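Local coordinates for tetratricopeptide TPR_2 repeat protein (Thermobaculum terrenum, PDB 5DJS) that is of unassigned function but joins an N-terminal array of tetratricopeptide repeats to a glycosyl transferase family 41 region of the GT-B clan and holds uridine-5'-diphosphate, at residues A27-R30 and A31-V35; H47-G50 and L51-E55; N85-A89 and S90-E94. The protein carries 1 engineered substitution. All blocks are in the same frame, centred on the assembly; numbering follows the deposited sequence.

Contact 1. Residues A27-R30 and A31-V35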
ATOM      1  N   ALA A  27      25.500   1.537   4.077  1.00 88.01           N
ATOM      2  CA  ALA A  27      26.678   2.035   3.360  1.00 86.72           C
ATOM      3  C   ALA A  27      26.456   3.405   2.721  1.00 82.30           C
ATOM      4  O   ALA A  27      27.385   4.215   2.679  1.00 81.84           O
ATOM      5  CB  ALA A  27      27.123   1.033   2.304  1.00 90.30           C
ATOM      6  N   SER A  28      25.253   3.650   2.197  1.00 78.18           N
ATOM      7  CA  SER A  28      24.908   4.958   1.618  1.00 74.67           C
ATOM      8  C   SER A  28      24.853   6.046   2.696  1.00 73.94           C
ATOM      9  O   SER A  28      25.356   7.150   2.493  1.00 68.34           O
ATOM     10  CB  SER A  28      23.573   4.897   0.871  1.00 72.88           C
ATOM     11  OG  SER A  28      23.324   6.103   0.164  1.00 70.59           O
ATOM     12  N   GLU A  29      24.239   5.717   3.833  1.00 75.21           N
ATOM     13  CA  GLU A  29      24.188   6.609   4.993  1.00 74.72           C
ATOM     14  C   GLU A  29      25.586   7.039   5.441  1.00 74.66           C
ATOM     15  O   GLU A  29      25.848   8.229   5.582  1.00 72.32           O
ATOM     16  CB  GLU A  29      23.444   5.943   6.167  1.00 76.55           C
ATOM     17  CG  GLU A  29      23.530   6.704   7.492  1.00 80.75           C
ATOM     18  CD  GLU A  29      22.833   6.009   8.650  1.00 83.55           C
ATOM     19  OE1 GLU A  29      23.040   4.793   8.839  1.00 84.46           O
ATOM     20  OE2 GLU A  29      22.096   6.691   9.392  1.00 88.13           O
ATOM     21  N   ARG A  30      26.477   6.078   5.674  1.00 77.00           N
ATOM     22  CA  ARG A  30      27.792   6.402   6.251  1.00 77.69           C
ATOM     23  C   ARG A  30      28.640   7.244   5.279  1.00 71.18           C
ATOM     24  O   ARG A  30      29.433   8.090   5.709  1.00 72.75           O
ATOM     25  CB  ARG A  30      28.526   5.142   6.785  1.00 84.67           C
ATOM     26  CG  ARG A  30      29.551   4.454   5.878  1.00 91.91           C
ATOM     27  CD  ARG A  30      30.350   3.389   6.637  1.00 93.40           C
ATOM     28  NE  ARG A  30      29.494   2.318   7.153  1.00 92.82           N
ATOM     29  CZ  ARG A  30      29.110   1.226   6.480  1.00 96.39           C
ATOM     30  NH1 ARG A  30      29.504   0.996   5.226  1.00 96.30           N
ATOM     31  NH2 ARG A  30      28.314   0.342   7.079  1.00 99.01           N
ATOM     32  N   ALA A  31      28.444   7.023   3.980  1.00 63.43           N
ATOM     33  CA  ALA A  31      29.066   7.845   2.937  1.00 60.57           C
ATOM     34  C   ALA A  31      28.514   9.275   2.922  1.00 57.29           C
ATOM     35  O   ALA A  31      29.269  10.230   2.741  1.00 56.22           O
ATOM     36  CB  ALA A  31      28.879   7.196   1.572  1.00 62.85           C
ATOM     37  N   CYS A  32      27.199   9.417   3.100  1.00 55.34           N
ATOM     38  CA  CYS A  32      26.564  10.742   3.241  1.00 49.93           C
ATOM     39  C   CYS A  32      27.077  11.525   4.454  1.00 49.30           C
ATOM     40  O   CYS A  32      27.239  12.737   4.375  1.00 47.23           O
ATOM     41  CB  CYS A  32      25.044  10.634   3.346  1.00 47.12           C
ATOM     42  SG  CYS A  32      24.170  10.341   1.805  1.00 45.48           S
ATOM     43  N   TRP A  33      27.307  10.842   5.572  1.00 51.82           N
ATOM     44  CA  TRP A  33      27.892  11.489   6.755  1.00 55.93           C
ATOM     45  C   TRP A  33      29.308  11.974   6.469  1.00 60.11           C
ATOM     46  O   TRP A  33      29.664  13.080   6.876  1.00 59.73           O
ATOM     47  CB  TRP A  33      27.866  10.578   8.005  1.00 54.38           C
ATOM     48  CG  TRP A  33      26.484  10.446   8.620  1.00 54.01           C
ATOM     49  CD1 TRP A  33      25.764   9.298   8.766  1.00 55.78           C
ATOM     50  CD2 TRP A  33      25.658  11.505   9.140  1.00 52.90           C
ATOM     51  NE1 TRP A  33      24.543   9.569   9.352  1.00 55.14           N
ATOM     52  CE2 TRP A  33      24.453  10.913   9.591  1.00 52.24           C
ATOM     53  CE3 TRP A  33      25.822  12.893   9.273  1.00 51.16           C
ATOM     54  CZ2 TRP A  33      23.417  11.658  10.163  1.00 49.34           C
ATOM     55  CZ3 TRP A  33      24.788  13.636   9.839  1.00 51.08           C
ATOM     56  CH2 TRP A  33      23.600  13.013  10.280  1.00 50.72           C
ATOM     57  N   ARG A  34      30.095  11.160   5.754  1.00 66.72           N
ATOM     58  CA  ARG A  34      31.470  11.538   5.365  1.00 68.37           C
ATOM     59  C   ARG A  34      31.523  12.815   4.522  1.00 62.92           C
ATOM     60  O   ARG A  34      32.474  13.583   4.632  1.00 65.49           O
ATOM     61  CB  ARG A  34      32.199  10.386   4.638  1.00 76.69           C
ATOM     62  CG  ARG A  34      32.770   9.324   5.570  1.00 82.98           C
ATOM     63  CD  ARG A  34      33.880   8.500   4.928  1.00 91.66           C
ATOM     64  NE  ARG A  34      34.390   7.498   5.871  1.00102.45           N
ATOM     65  CZ  ARG A  34      33.878   6.276   6.076  1.00107.29           C
ATOM     66  NH1 ARG A  34      32.821   5.826   5.393  1.00107.24           N
ATOM     67  NH2 ARG A  34      34.441   5.478   6.983  1.00109.98           N
ATOM     68  N   VAL A  35      30.498  13.041   3.702  1.00 57.28           N
ATOM     69  CA  VAL A  35      30.368  14.279   2.932  1.00 54.19           C
ATOM     70  C   VAL A  35      30.062  15.470   3.846  1.00 54.57           C
ATOM     71  O   VAL A  35      30.618  16.555   3.662  1.00 56.43           O
ATOM     72  CB  VAL A  35      29.268  14.156   1.850  1.00 55.86           C
ATOM     73  CG1 VAL A  35      29.004  15.497   1.162  1.00 56.78           C
ATOM     74  CG2 VAL A  35      29.658  13.112   0.813  1.00 55.35           C
TER
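Glu29 O accepts the amide N of Trp33 at 3.0 Å, and the same pair of residues shows how a helix sets side chains four residues apart beside each other. With CG anti to its amide nitrogen (chi1 171°), the Glu29 chain passes its methylene CG alongside the indole, 3.6 Å from Trp33 NE1; extended beyond CG, it carries the carboxylate on to the ring edge. The two side chains point the same way. Carboxylate and indole are turned by 35°, and Glu29 OE2 sits in plane at the indole edge, 3.8 Å from Trp33 NE1. That oxygen also has a weak hydrogen bond to His53 of the following helix, which probably helps fix the rotation of the carboxylate.

One residue further on, Arg30 and Arg34 repeat the spacing with like charges. Arg34 runs straight from CG to NE, whereas Arg30 bends about its CG-CD bond. Arg34 NH1 comes alongside the methylene carbon Arg30 CG at 3.6 Å, the guanidinium planes inclined at 64°. The nearest charged atoms, Arg30 NE and Arg34 NH1, stay 5.1 Å apart, which should temper their repulsion on this exposed side.

On the buried side the same backbone bond, Cys32 N to Ser28 O at 3.0 Å, runs beneath side chains that meet other helices: the hydroxyl of Ser28 is taken by Ala16 O of helix 5-21, and Leu52 of helix 43-56 lies against the same side chain. A helix buried on one flank between helices 5-21 and 43-56 and exposed at Arg30, Trp33 and Arg34 is consistent with the stacked helices of a tetratricopeptide alpha solenoid.

Contact 2. Residues H47-G50 and L51-E55; sequences HLLG and LLHGE
Leu51 sets its CG over one face of the His47 imidazole, one turn earlier in the helix, with methyl CD2 3.6 Å from His47 CE1. Its other methyl goes elsewhere: Leu51 CD1 meets Leu48 CD1 at 3.9 Å, so a single isobutyl group is divided between the residues three and four places before it. Beside this, Leu48 CG and Leu52 CD1 approach to 4.3 Å, a looser apolar pair on the buried flank.

Leu49 and His53 form a further pair, side by side and pointing alike. The imidazole turns its CD2 edge toward the backbone, where Leu49 O lies in the ring plane 3.3 Å from His53 CD2. Along the same edge Leu49 CD2 reaches His53 CD2 at 3.9 Å.

Torsions and backbone bonds put these groups in place. His47 carries CG anti to the backbone nitrogen (chi1 168°), whereas Leu51 has its CG beside the nitrogen (chi1 -53°), and the two branches thus converge. Beneath them Leu51 N bonds to His47 O at 3.0 Å, and Gly54 N to Gly50 O at the same length. In a second shell, Asn58 OD1 bonds His53 ND1 and should help to fix the ring's rotation, while the ring of Tyr79 meets that of His47. Leu49, Gly50 and His53 fall where the tetratricopeptide consensus has its leucine, small residue and aromatic in the first helix of the motif.

Outward from the helix, Leu48 packs on Cys32 of helix 25-38 and on Ala16 and His17 of helix 5-21. Leu49 touches Leu65 and His53 touches Leu61, both of helix 59-72; His47 and Leu51 both touch Asn82 of helix 77-89.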
ATOM      1  N   HIS A  47      19.888  15.862   1.551  1.00 46.49           N
ATOM      2  CA  HIS A  47      18.752  15.274   0.829  1.00 47.87           C
ATOM      3  C   HIS A  47      18.727  13.734   0.803  1.00 47.29           C
ATOM      4  O   HIS A  47      17.682  13.131   1.049  1.00 49.07           O
ATOM      5  CB  HIS A  47      18.723  15.785  -0.611  1.00 46.88           C
ATOM      6  CG  HIS A  47      17.779  15.030  -1.493  1.00 46.56           C
ATOM      7  ND1 HIS A  47      16.412  15.113  -1.351  1.00 46.40           N
ATOM      8  CD2 HIS A  47      18.004  14.177  -2.523  1.00 46.01           C
ATOM      9  CE1 HIS A  47      15.834  14.348  -2.259  1.00 46.41           C
ATOM     10  NE2 HIS A  47      16.776  13.765  -2.978  1.00 45.68           N
ATOM     11  N   LEU A  48      19.863  13.115   0.491  1.00 46.79           N
ATOM     12  CA  LEU A  48      19.943  11.656   0.385  1.00 49.47           C
ATOM     13  C   LEU A  48      19.773  10.960   1.742  1.00 47.73           C
ATOM     14  O   LEU A  48      19.046   9.959   1.840  1.00 44.21           O
ATOM     15  CB  LEU A  48      21.261  11.233  -0.279  1.00 51.44           C
ATOM     16  CG  LEU A  48      21.483   9.741  -0.581  1.00 51.17           C
ATOM     17  CD1 LEU A  48      20.283   9.093  -1.262  1.00 50.21           C
ATOM     18  CD2 LEU A  48      22.729   9.571  -1.436  1.00 51.59           C
ATOM     19  N   LEU A  49      20.443  11.489   2.771  1.00 45.62           N
ATOM     20  CA  LEU A  49      20.170  11.098   4.166  1.00 45.82           C
ATOM     21  C   LEU A  49      18.704  11.291   4.554  1.00 46.14           C
ATOM     22  O   LEU A  49      18.153  10.501   5.314  1.00 50.87           O
ATOM     23  CB  LEU A  49      21.028  11.884   5.150  1.00 46.63           C
ATOM     24  CG  LEU A  49      22.363  11.320   5.603  1.00 47.81           C
ATOM     25  CD1 LEU A  49      23.086  12.358   6.441  1.00 50.14           C
ATOM     26  CD2 LEU A  49      22.190  10.057   6.422  1.00 49.96           C
ATOM     27  N   GLY A  50      18.099  12.362   4.053  1.00 45.26           N
ATOM     28  CA  GLY A  50      16.658  12.560   4.108  1.00 44.88           C
ATOM     29  C   GLY A  50      15.851  11.381   3.600  1.00 47.13           C
ATOM     30  O   GLY A  50      15.034  10.856   4.353  1.00 46.92           O
ATOM     31  N   LEU A  51      16.077  10.967   2.342  1.00 49.25           N
ATOM     32  CA  LEU A  51      15.360   9.814   1.741  1.00 51.62           C
ATOM     33  C   LEU A  51      15.490   8.569   2.591  1.00 51.06           C
ATOM     34  O   LEU A  51      14.495   7.926   2.910  1.00 51.23           O
ATOM     35  CB  LEU A  51      15.923   9.400   0.378  1.00 54.57           C
ATOM     36  CG  LEU A  51      16.112  10.348  -0.778  1.00 57.61           C
ATOM     37  CD1 LEU A  51      16.443   9.549  -2.035  1.00 59.58           C
ATOM     38  CD2 LEU A  51      14.853  11.137  -0.973  1.00 59.53           C
ATOM     39  N   LEU A  52      16.738   8.236   2.914  1.00 48.65           N
ATOM     40  CA  LEU A  52      17.081   6.956   3.506  1.00 51.37           C
ATOM     41  C   LEU A  52      16.401   6.778   4.845  1.00 51.50           C
ATOM     42  O   LEU A  52      15.801   5.742   5.099  1.00 55.95           O
ATOM     43  CB  LEU A  52      18.601   6.825   3.662  1.00 52.37           C
ATOM     44  CG  LEU A  52      19.421   6.765   2.367  1.00 52.77           C
ATOM     45  CD1 LEU A  52      20.898   6.992   2.672  1.00 53.28           C
ATOM     46  CD2 LEU A  52      19.214   5.444   1.634  1.00 52.89           C
ATOM     47  N   HIS A  53      16.489   7.802   5.685  1.00 52.46           N
ATOM     48  CA  HIS A  53      15.784   7.815   6.967  1.00 51.55           C
ATOM     49  C   HIS A  53      14.259   7.860   6.805  1.00 52.49           C
ATOM     50  O   HIS A  53      13.538   7.308   7.634  1.00 58.39           O
ATOM     51  CB  HIS A  53      16.309   8.945   7.855  1.00 49.91           C
ATOM     52  CG  HIS A  53      17.632   8.627   8.477  1.00 52.21           C
ATOM     53  ND1 HIS A  53      17.741   7.891   9.637  1.00 53.62           N
ATOM     54  CD2 HIS A  53      18.899   8.896   8.084  1.00 53.64           C
ATOM     55  CE1 HIS A  53      19.016   7.737   9.942  1.00 53.38           C
ATOM     56  NE2 HIS A  53      19.740   8.335   9.015  1.00 52.78           N
ATOM     57  N   GLY A  54      13.786   8.498   5.738  1.00 51.86           N
ATOM     58  CA  GLY A  54      12.378   8.454   5.346  1.00 53.40           C
ATOM     59  C   GLY A  54      11.893   7.058   5.002  1.00 55.80           C
ATOM     60  O   GLY A  54      10.803   6.667   5.417  1.00 52.57           O
ATOM     61  N   GLU A  55      12.702   6.311   4.247  1.00 63.37           N
ATOM     62  CA  GLU A  55      12.428   4.891   3.962  1.00 66.30           C
ATOM     63  C   GLU A  55      12.520   4.041   5.233  1.00 62.51           C
ATOM     64  O   GLU A  55      11.690   3.162   5.435  1.00 64.81           O
ATOM     65  CB  GLU A  55      13.368   4.334   2.881  1.00 73.83           C
ATOM     66  CG  GLU A  55      13.020   4.773   1.457  1.00 80.80           C
ATOM     67  CD  GLU A  55      13.961   4.207   0.388  1.00 89.42           C
ATOM     68  OE1 GLU A  55      15.165   3.973   0.667  1.00 91.72           O
ATOM     69  OE2 GLU A  55      13.491   4.004  -0.754  1.00 90.77           O
TER

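Contact 3. Residues N85-A89 and S90-E94; sequences NVLVA and SGQVE
Leu87 and Gln92, joined in a Schellman motif that ends helix 77-89, cross their side chains obliquely; the turn leads straight into helix 93-106 of the same tetratricopeptide range. The extended Gln92 chain carries its amide end to the isobutyl group, with OE1 3.8 Å from Leu87 CD2.

Two bonds back into the last turn define the motif. Gln92 N reaches Leu87 O at 2.9 Å, and inside that bond Gly91 N reaches Val88 O at 3.1 Å, rising well above the plane of that carbonyl. Gly91 has a positive phi (106°), which carries the chain out of the helix, and Gln92 at once becomes the N-cap of the next one. Val88 CG2 lies 4.0 Å from Val93 O across the bend, and Tyr59 of helix 59-72 touches Ala89 and Ser90.

Ser90 completes the grip. Its hydroxyl stands between the backbone nitrogen and the carbonyl carbon (chi1 73°), folded back over the helix end, while its amide bonds Val86 O. Leu87 O is thereby held from opposite faces of its plane by two good donors, the amide of Gln92 and the serine hydroxyl, with Ser90 OG 2.7 Å from Leu87 O.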
ATOM      1  N   ASN A  85       6.589  13.583   0.833  1.00 46.85           N
ATOM      2  CA  ASN A  85       6.345  12.166   1.141  1.00 45.33           C
ATOM      3  C   ASN A  85       6.591  11.832   2.606  1.00 42.17           C
ATOM      4  O   ASN A  85       5.798  11.112   3.217  1.00 40.30           O
ATOM      5  CB  ASN A  85       7.172  11.219   0.250  1.00 45.48           C
ATOM      6  CG  ASN A  85       6.645  11.104  -1.192  1.00 47.37           C
ATOM      7  OD1 ASN A  85       7.429  10.834  -2.101  1.00 52.30           O
ATOM      8  ND2 ASN A  85       5.338  11.280  -1.410  1.00 44.51           N
ATOM      9  N   VAL A  86       7.675  12.361   3.160  1.00 40.60           N
ATOM     10  CA  VAL A  86       7.951  12.199   4.582  1.00 40.02           C
ATOM     11  C   VAL A  86       6.825  12.793   5.431  1.00 39.92           C
ATOM     12  O   VAL A  86       6.340  12.142   6.359  1.00 39.27           O
ATOM     13  CB  VAL A  86       9.318  12.782   4.969  1.00 39.75           C
ATOM     14  CG1 VAL A  86       9.463  12.893   6.487  1.00 40.97           C
ATOM     15  CG2 VAL A  86      10.422  11.891   4.412  1.00 39.45           C
ATOM     16  N   LEU A  87       6.391  14.003   5.091  1.00 40.51           N
ATOM     17  CA  LEU A  87       5.311  14.665   5.831  1.00 40.85           C
ATOM     18  C   LEU A  87       3.981  13.908   5.769  1.00 40.73           C
ATOM     19  O   LEU A  87       3.322  13.744   6.799  1.00 39.28           O
ATOM     20  CB  LEU A  87       5.121  16.100   5.346  1.00 41.40           C
ATOM     21  CG  LEU A  87       6.282  17.055   5.652  1.00 42.81           C
ATOM     22  CD1 LEU A  87       6.107  18.359   4.880  1.00 43.74           C
ATOM     23  CD2 LEU A  87       6.405  17.337   7.138  1.00 42.31           C
ATOM     24  N   VAL A  88       3.602  13.450   4.572  1.00 40.94           N
ATOM     25  CA  VAL A  88       2.423  12.592   4.409  1.00 40.48           C
ATOM     26  C   VAL A  88       2.568  11.335   5.271  1.00 38.69           C
ATOM     27  O   VAL A  88       1.656  10.995   6.013  1.00 36.83           O
ATOM     28  CB  VAL A  88       2.184  12.195   2.927  1.00 41.70           C
ATOM     29  CG1 VAL A  88       1.174  11.055   2.799  1.00 41.71           C
ATOM     30  CG2 VAL A  88       1.673  13.389   2.144  1.00 42.93           C
ATOM     31  N   ALA A  89       3.717  10.666   5.183  1.00 37.94           N
ATOM     32  CA  ALA A  89       3.930   9.393   5.905  1.00 38.30           C
ATOM     33  C   ALA A  89       3.971   9.574   7.428  1.00 38.99           C
ATOM     34  O   ALA A  89       3.684   8.642   8.171  1.00 39.97           O
ATOM     35  CB  ALA A  89       5.205   8.707   5.430  1.00 36.78           C
ATOM     36  N   SER A  90       4.340  10.770   7.874  1.00 38.15           N
ATOM     37  CA  SER A  90       4.404  11.095   9.289  1.00 36.43           C
ATOM     38  C   SER A  90       3.038  11.416   9.897  1.00 35.30           C
ATOM     39  O   SER A  90       2.946  11.543  11.108  1.00 37.59           O
ATOM     40  CB  SER A  90       5.346  12.281   9.506  1.00 35.97           C
ATOM     41  OG  SER A  90       4.754  13.503   9.053  1.00 36.39           O
ATOM     42  N   GLY A  91       2.000  11.570   9.073  1.00 33.69           N
ATOM     43  CA  GLY A  91       0.665  11.944   9.535  1.00 33.80           C
ATOM     44  C   GLY A  91       0.261  13.379   9.221  1.00 36.40           C
ATOM     45  O   GLY A  91      -0.871  13.781   9.516  1.00 36.70           O
ATOM     46  N   GLN A  92       1.164  14.160   8.625  1.00 38.61           N
ATOM     47  CA  GLN A  92       0.915  15.580   8.352  1.00 40.11           C
ATOM     48  C   GLN A  92       0.566  15.710   6.884  1.00 39.99           C
ATOM     49  O   GLN A  92       1.364  16.202   6.091  1.00 41.50           O
ATOM     50  CB  GLN A  92       2.144  16.423   8.714  1.00 40.51           C
ATOM     51  CG  GLN A  92       2.665  16.155  10.113  1.00 42.00           C
ATOM     52  CD  GLN A  92       3.874  16.982  10.460  1.00 44.23           C
ATOM     53  OE1 GLN A  92       4.999  16.475  10.509  1.00 45.46           O
ATOM     54  NE2 GLN A  92       3.657  18.269  10.696  1.00 46.73           N
ATOM     55  N   VAL A  93      -0.646  15.276   6.542  1.00 39.16           N
ATOM     56  CA  VAL A  93      -1.055  15.094   5.147  1.00 40.53           C
ATOM     57  C   VAL A  93      -1.163  16.406   4.374  1.00 40.62           C
ATOM     58  O   VAL A  93      -0.683  16.478   3.250  1.00 42.93           O
ATOM     59  CB  VAL A  93      -2.367  14.258   5.029  1.00 40.80           C
ATOM     60  CG1 VAL A  93      -2.884  14.193   3.589  1.00 40.85           C
ATOM     61  CG2 VAL A  93      -2.135  12.839   5.538  1.00 40.17           C
ATOM     62  N   GLU A  94      -1.787  17.428   4.947  1.00 43.49           N
ATOM     63  CA  GLU A  94      -1.953  18.700   4.225  1.00 46.38           C
ATOM     64  C   GLU A  94      -0.630  19.444   4.000  1.00 44.45           C
ATOM     65  O   GLU A  94      -0.450  20.058   2.961  1.00 41.56           O
ATOM     66  CB  GLU A  94      -2.963  19.624   4.919  1.00 50.73           C
ATOM     67  CG  GLU A  94      -4.398  19.097   5.021  1.00 55.65           C
ATOM     68  CD  GLU A  94      -4.966  18.539   3.713  1.00 59.50           C
ATOM     69  OE1 GLU A  94      -4.706  19.110   2.621  1.00 59.17           O
ATOM     70  OE2 GLU A  94      -5.692  17.518   3.786  1.00 63.68           O
TER

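From the N terminus the three contacts come strictly in series; none nests in or crosses another, and each joins neighbouring turns of chain. Contact 1 stays within helix 25-38 and contact 2 within helix 43-56, the next in the chain, and the two meet through Cys32 CB and Leu49 CG, 3.6 Å apart. Contact 3 alone makes a bend, joining helix 77-89 to helix 93-106. It touches contact 2 where Gly54 CA meets Val86 CG2 at 4.1 Å, whereas contact 1 stays about 14 Å from it at the nearest atoms. At this inner end, Ser90 O has a weak hydrogen bond to Arg377, linking the repeats to the glycosyl transferase region.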